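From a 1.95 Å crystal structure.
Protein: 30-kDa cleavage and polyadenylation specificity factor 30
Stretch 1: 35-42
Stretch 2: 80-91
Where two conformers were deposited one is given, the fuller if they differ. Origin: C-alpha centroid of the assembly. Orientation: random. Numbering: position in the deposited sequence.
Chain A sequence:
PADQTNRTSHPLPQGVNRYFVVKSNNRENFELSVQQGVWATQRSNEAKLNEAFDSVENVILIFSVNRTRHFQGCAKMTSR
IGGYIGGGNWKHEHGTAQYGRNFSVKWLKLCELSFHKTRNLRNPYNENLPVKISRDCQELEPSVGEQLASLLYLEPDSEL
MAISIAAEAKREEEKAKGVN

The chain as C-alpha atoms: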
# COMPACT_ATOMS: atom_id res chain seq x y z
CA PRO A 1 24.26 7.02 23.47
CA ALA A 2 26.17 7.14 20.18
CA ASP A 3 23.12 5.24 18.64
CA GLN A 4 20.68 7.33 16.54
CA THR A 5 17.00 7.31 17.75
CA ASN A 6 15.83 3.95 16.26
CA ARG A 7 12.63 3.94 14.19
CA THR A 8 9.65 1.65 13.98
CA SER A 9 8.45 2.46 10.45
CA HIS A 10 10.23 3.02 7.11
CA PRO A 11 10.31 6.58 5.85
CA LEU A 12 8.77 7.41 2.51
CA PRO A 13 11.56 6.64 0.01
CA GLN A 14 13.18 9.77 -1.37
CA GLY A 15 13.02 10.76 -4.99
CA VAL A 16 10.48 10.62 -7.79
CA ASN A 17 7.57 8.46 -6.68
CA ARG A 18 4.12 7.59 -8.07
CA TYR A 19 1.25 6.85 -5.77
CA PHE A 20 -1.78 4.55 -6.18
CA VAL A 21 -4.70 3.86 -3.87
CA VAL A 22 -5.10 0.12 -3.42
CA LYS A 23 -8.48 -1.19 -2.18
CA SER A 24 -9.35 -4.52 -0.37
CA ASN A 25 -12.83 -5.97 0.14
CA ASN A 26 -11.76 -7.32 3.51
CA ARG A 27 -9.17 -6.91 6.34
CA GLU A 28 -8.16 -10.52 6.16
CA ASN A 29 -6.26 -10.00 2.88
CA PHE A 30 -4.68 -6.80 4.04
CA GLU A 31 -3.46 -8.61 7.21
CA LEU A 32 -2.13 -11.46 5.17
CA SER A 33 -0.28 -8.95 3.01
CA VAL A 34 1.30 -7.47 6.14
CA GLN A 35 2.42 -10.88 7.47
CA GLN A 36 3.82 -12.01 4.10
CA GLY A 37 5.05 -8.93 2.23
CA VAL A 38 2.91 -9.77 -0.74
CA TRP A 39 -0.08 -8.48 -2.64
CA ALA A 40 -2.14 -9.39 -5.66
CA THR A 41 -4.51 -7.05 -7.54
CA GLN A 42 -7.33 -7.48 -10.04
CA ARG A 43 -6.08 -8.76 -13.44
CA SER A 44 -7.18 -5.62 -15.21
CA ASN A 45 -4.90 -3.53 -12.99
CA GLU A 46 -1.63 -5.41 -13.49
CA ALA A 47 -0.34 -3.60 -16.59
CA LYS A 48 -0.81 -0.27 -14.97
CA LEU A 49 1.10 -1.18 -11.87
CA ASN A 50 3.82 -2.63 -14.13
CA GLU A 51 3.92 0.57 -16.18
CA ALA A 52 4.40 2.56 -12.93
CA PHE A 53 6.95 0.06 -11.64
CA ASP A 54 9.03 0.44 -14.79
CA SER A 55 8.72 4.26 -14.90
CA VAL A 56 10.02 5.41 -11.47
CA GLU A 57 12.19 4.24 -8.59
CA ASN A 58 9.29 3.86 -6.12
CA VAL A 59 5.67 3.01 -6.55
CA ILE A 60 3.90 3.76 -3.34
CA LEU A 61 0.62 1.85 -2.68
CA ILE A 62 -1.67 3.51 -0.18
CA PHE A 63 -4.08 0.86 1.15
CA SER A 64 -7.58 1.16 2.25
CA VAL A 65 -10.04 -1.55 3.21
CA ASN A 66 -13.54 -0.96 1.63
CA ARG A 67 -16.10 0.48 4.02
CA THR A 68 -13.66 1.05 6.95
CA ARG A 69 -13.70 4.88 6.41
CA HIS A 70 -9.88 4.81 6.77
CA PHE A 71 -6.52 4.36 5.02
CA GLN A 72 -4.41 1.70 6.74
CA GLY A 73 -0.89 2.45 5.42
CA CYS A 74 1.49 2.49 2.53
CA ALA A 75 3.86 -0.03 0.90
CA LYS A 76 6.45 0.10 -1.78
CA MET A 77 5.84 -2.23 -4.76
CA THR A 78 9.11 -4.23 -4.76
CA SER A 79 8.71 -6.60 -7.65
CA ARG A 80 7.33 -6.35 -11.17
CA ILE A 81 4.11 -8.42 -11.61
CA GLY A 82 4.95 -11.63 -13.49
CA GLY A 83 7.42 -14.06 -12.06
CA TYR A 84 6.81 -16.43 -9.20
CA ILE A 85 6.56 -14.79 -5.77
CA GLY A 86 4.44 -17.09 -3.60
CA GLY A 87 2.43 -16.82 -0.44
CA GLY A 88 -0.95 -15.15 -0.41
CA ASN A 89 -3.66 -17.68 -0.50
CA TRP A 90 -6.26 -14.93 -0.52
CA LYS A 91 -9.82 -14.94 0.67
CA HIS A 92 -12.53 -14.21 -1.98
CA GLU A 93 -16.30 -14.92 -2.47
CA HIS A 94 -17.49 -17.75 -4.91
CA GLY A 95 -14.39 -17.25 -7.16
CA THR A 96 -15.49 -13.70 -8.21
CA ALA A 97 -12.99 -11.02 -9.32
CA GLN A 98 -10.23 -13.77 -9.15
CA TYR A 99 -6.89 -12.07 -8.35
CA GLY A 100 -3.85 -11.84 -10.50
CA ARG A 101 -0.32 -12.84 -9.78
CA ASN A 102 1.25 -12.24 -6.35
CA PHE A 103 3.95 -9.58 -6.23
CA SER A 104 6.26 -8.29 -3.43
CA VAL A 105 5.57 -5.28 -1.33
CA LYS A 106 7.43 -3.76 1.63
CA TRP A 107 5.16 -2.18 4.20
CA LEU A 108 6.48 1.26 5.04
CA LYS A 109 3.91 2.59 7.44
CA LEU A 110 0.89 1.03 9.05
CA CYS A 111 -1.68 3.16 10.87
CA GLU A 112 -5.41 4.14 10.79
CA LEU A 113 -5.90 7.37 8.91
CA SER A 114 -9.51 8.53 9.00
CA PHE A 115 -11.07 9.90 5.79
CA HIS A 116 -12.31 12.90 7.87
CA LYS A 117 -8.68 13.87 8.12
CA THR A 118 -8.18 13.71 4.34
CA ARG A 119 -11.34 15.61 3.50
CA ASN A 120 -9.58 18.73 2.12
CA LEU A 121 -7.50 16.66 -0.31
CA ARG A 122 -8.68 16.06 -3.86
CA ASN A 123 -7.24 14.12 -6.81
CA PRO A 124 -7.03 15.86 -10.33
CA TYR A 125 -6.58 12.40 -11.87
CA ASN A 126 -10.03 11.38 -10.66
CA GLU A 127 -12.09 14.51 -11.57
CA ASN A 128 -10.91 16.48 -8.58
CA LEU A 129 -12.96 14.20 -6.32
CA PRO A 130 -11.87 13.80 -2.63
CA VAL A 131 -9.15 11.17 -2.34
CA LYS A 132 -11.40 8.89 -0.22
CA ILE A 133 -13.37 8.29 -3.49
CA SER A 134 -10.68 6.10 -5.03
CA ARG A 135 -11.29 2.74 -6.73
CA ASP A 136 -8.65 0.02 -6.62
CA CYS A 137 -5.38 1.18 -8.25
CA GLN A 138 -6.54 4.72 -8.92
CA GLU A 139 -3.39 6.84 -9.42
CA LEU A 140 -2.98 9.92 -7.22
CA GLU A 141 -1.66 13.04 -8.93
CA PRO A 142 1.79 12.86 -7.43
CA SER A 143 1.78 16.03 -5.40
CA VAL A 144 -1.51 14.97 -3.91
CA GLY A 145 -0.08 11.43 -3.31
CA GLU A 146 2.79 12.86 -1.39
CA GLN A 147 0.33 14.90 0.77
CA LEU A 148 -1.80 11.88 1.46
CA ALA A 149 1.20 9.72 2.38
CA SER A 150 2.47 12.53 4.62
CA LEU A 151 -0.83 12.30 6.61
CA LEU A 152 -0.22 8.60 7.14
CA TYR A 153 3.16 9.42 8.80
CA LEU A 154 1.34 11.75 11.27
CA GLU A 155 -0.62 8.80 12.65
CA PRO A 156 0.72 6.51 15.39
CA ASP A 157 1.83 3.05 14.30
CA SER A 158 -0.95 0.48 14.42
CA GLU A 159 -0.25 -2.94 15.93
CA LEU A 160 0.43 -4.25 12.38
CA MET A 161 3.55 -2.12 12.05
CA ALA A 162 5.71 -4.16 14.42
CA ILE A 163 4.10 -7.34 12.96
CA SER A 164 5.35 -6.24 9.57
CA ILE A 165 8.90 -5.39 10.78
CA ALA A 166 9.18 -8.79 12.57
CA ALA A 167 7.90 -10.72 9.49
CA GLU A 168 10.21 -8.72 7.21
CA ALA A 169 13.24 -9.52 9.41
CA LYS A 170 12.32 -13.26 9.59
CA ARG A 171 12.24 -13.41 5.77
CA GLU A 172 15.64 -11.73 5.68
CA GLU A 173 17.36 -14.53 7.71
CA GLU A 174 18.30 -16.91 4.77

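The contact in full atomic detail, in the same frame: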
# COMPACT_ATOMS: atom_id res chain seq x y z
N GLN A 35 1.63 -9.76 6.94
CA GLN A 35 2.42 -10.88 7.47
C GLN A 35 3.39 -11.43 6.43
O GLN A 35 4.48 -11.87 6.77
CB GLN A 35 1.49 -11.99 8.03
CG GLN A 35 2.17 -13.33 8.38
CD GLN A 35 3.29 -13.17 9.39
OE1 GLN A 35 3.13 -12.48 10.40
NE2 GLN A 35 4.43 -13.79 9.11
N GLN A 36 3.02 -11.38 5.15
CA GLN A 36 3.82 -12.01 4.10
C GLN A 36 4.59 -11.09 3.19
O GLN A 36 5.41 -11.56 2.47
CB GLN A 36 2.86 -12.89 3.28
CG GLN A 36 2.34 -14.03 4.13
CD GLN A 36 1.29 -14.83 3.46
OE1 GLN A 36 1.18 -14.88 2.24
NE2 GLN A 36 0.48 -15.49 4.28
N GLY A 37 4.32 -9.79 3.17
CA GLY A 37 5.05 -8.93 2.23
C GLY A 37 4.72 -9.12 0.76
O GLY A 37 5.59 -8.99 -0.15
N VAL A 38 3.43 -9.33 0.54
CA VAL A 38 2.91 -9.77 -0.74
C VAL A 38 1.56 -9.18 -1.00
O VAL A 38 0.80 -9.00 -0.08
CB VAL A 38 2.90 -11.32 -0.67
CG1 VAL A 38 1.57 -11.95 -0.92
CG2 VAL A 38 3.99 -11.88 -1.55
N TRP A 39 1.25 -8.85 -2.24
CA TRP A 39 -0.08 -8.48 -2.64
C TRP A 39 -0.40 -9.09 -3.99
O TRP A 39 0.49 -9.50 -4.72
CB TRP A 39 -0.21 -6.94 -2.72
CG TRP A 39 -1.67 -6.41 -2.84
CD1 TRP A 39 -2.17 -5.66 -3.84
CD2 TRP A 39 -2.77 -6.66 -1.97
NE1 TRP A 39 -3.49 -5.41 -3.66
CE2 TRP A 39 -3.89 -5.98 -2.50
CE3 TRP A 39 -2.90 -7.34 -0.76
CZ2 TRP A 39 -5.14 -5.97 -1.85
CZ3 TRP A 39 -4.11 -7.35 -0.15
CH2 TRP A 39 -5.24 -6.70 -0.70
N ALA A 40 -1.69 -9.11 -4.32
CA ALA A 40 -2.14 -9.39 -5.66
C ALA A 40 -3.30 -8.45 -5.95
O ALA A 40 -4.15 -8.26 -5.10
CB ALA A 40 -2.59 -10.88 -5.80
N THR A 41 -3.38 -7.92 -7.18
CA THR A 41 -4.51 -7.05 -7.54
C THR A 41 -5.40 -7.71 -8.58
O THR A 41 -5.17 -8.85 -8.99
CB THR A 41 -4.03 -5.62 -7.95
OG1 THR A 41 -5.16 -4.75 -8.05
CG2 THR A 41 -3.24 -5.59 -9.27
N GLN A 42 -6.45 -7.01 -8.98
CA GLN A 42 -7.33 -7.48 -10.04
C GLN A 42 -6.52 -7.56 -11.31
O GLN A 42 -5.64 -6.74 -11.52
CB GLN A 42 -8.45 -6.50 -10.30
CG GLN A 42 -9.37 -6.37 -9.12
CD GLN A 42 -10.39 -5.30 -9.33
OE1 GLN A 42 -11.32 -5.54 -10.04
NE2 GLN A 42 -10.22 -4.09 -8.71
N ARG A 80 8.15 -6.48 -9.98
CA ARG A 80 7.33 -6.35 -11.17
C ARG A 80 6.33 -7.52 -11.18
O ARG A 80 6.66 -8.57 -10.74
CB ARG A 80 8.21 -6.33 -12.40
CG ARG A 80 7.43 -5.95 -13.67
CD ARG A 80 8.39 -5.72 -14.78
NE ARG A 80 7.81 -4.95 -15.89
CZ ARG A 80 7.06 -5.45 -16.90
NH1 ARG A 80 6.66 -4.61 -17.86
NH2 ARG A 80 6.68 -6.74 -16.96
N ILE A 81 5.08 -7.31 -11.54
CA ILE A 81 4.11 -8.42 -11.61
C ILE A 81 4.46 -9.33 -12.81
O ILE A 81 4.61 -8.88 -13.95
CB ILE A 81 2.67 -7.92 -11.76
CG1 ILE A 81 2.25 -6.94 -10.62
CG2 ILE A 81 1.74 -9.12 -11.79
CD1 ILE A 81 0.93 -6.18 -10.84
N GLY A 82 4.49 -10.62 -12.55
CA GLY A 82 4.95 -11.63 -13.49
C GLY A 82 6.08 -12.26 -12.73
O GLY A 82 6.74 -11.60 -11.94
N GLY A 83 6.29 -13.52 -12.85
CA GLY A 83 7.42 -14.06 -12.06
C GLY A 83 6.85 -14.66 -10.78
O GLY A 83 5.93 -14.10 -10.16
N TYR A 84 7.35 -15.83 -10.38
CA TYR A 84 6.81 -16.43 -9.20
C TYR A 84 7.27 -15.64 -7.94
O TYR A 84 8.42 -15.33 -7.77
CB TYR A 84 7.23 -17.88 -9.05
CG TYR A 84 6.80 -18.44 -7.72
CD1 TYR A 84 5.49 -18.81 -7.50
CD2 TYR A 84 7.70 -18.53 -6.67
CE1 TYR A 84 5.09 -19.30 -6.26
CE2 TYR A 84 7.34 -19.05 -5.44
CZ TYR A 84 6.03 -19.43 -5.23
OH TYR A 84 5.69 -19.93 -4.00
N ILE A 85 6.31 -15.39 -7.06
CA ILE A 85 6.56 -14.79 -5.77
C ILE A 85 6.08 -15.67 -4.60
O ILE A 85 6.83 -15.86 -3.66
CB ILE A 85 5.99 -13.36 -5.73
CG1 ILE A 85 6.91 -12.42 -6.55
CG2 ILE A 85 5.79 -12.85 -4.34
CD1 ILE A 85 8.35 -12.26 -6.07
N GLY A 86 4.87 -16.20 -4.65
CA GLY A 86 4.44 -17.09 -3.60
C GLY A 86 3.79 -16.43 -2.41
O GLY A 86 3.78 -15.20 -2.25
N GLY A 87 3.19 -17.27 -1.58
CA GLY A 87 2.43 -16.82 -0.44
C GLY A 87 1.00 -16.57 -0.82
O GLY A 87 0.47 -17.20 -1.72
N GLY A 88 0.38 -15.65 -0.10
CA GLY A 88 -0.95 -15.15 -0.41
C GLY A 88 -1.87 -16.19 -1.01
O GLY A 88 -2.11 -16.17 -2.23
N ASN A 89 -2.36 -17.12 -0.20
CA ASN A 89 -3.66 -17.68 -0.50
C ASN A 89 -4.75 -16.73 0.07
O ASN A 89 -4.95 -16.62 1.27
CB ASN A 89 -3.82 -19.13 -0.05
CG ASN A 89 -4.79 -19.88 -0.94
OD1 ASN A 89 -5.99 -19.63 -0.87
ND2 ASN A 89 -4.26 -20.73 -1.84
N TRP A 90 -5.44 -16.06 -0.84
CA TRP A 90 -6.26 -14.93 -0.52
C TRP A 90 -7.66 -15.43 -0.29
O TRP A 90 -8.08 -16.44 -0.88
CB TRP A 90 -6.25 -13.92 -1.70
CG TRP A 90 -4.87 -13.46 -2.11
CD1 TRP A 90 -4.19 -13.79 -3.24
CD2 TRP A 90 -4.00 -12.62 -1.35
NE1 TRP A 90 -2.97 -13.18 -3.24
CE2 TRP A 90 -2.83 -12.46 -2.10
CE3 TRP A 90 -4.13 -11.96 -0.13
CZ2 TRP A 90 -1.74 -11.70 -1.65
CZ3 TRP A 90 -3.08 -11.19 0.30
CH2 TRP A 90 -1.90 -11.05 -0.46
N LYS A 91 -8.39 -14.74 0.56
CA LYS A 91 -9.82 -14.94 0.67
C LYS A 91 -10.55 -14.24 -0.50
O LYS A 91 -10.20 -13.12 -0.83
CB LYS A 91 -10.28 -14.39 2.02
CG LYS A 91 -11.78 -14.23 2.23
CD LYS A 91 -12.08 -13.39 3.47
CE LYS A 91 -13.57 -13.17 3.66
NZ LYS A 91 -14.10 -14.32 4.43

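A single hydrogen bond joins the two stretches, and it is short: the backbone N of Gly-88 donates to OE1 of Gln-36 at 2.6 Å, with an N-H...O angle of 161°, close to linear. The side chain of Gln-36, at the end of its helix, reaches this amide with chi1 m and chi2 t.

Gly-87 and Gly-88 suit so close an approach. An ideal CB on Gly-87 would lie 2.9 Å from Gln-36 OE1, a clash. One on Gly-88 would sit 3.2 Å from Val-38 CG1 and only 2.5 Å from Trp-90 CZ2. Both residues also have positive phi (88° and 34°).

Much of the rest is apolar packing centred on Trp-90, which has 97 Å² covered, the largest share of any residue here. Val-38 CG1 packs 3.4 Å from Trp-90 CZ2, while its other methyl, CG2, lies 3.5 Å from Ile-85 CG2. The chi1 of Val-38, 123°, falls between wells. Ala-40 CB approaches Trp-90 NE1 to 3.5 Å; that nitrogen has its hydrogen bond elsewhere in the structure.

Trp-39 points its CA-to-CB bond away, yet its ring end comes nearer, with CE3 3.9 Å from Trp-90 CH2. The six-membered rings, centroids 5.3 Å apart and planes at 72°, form an edge-to-face pair in which Trp-39 supplies the edge.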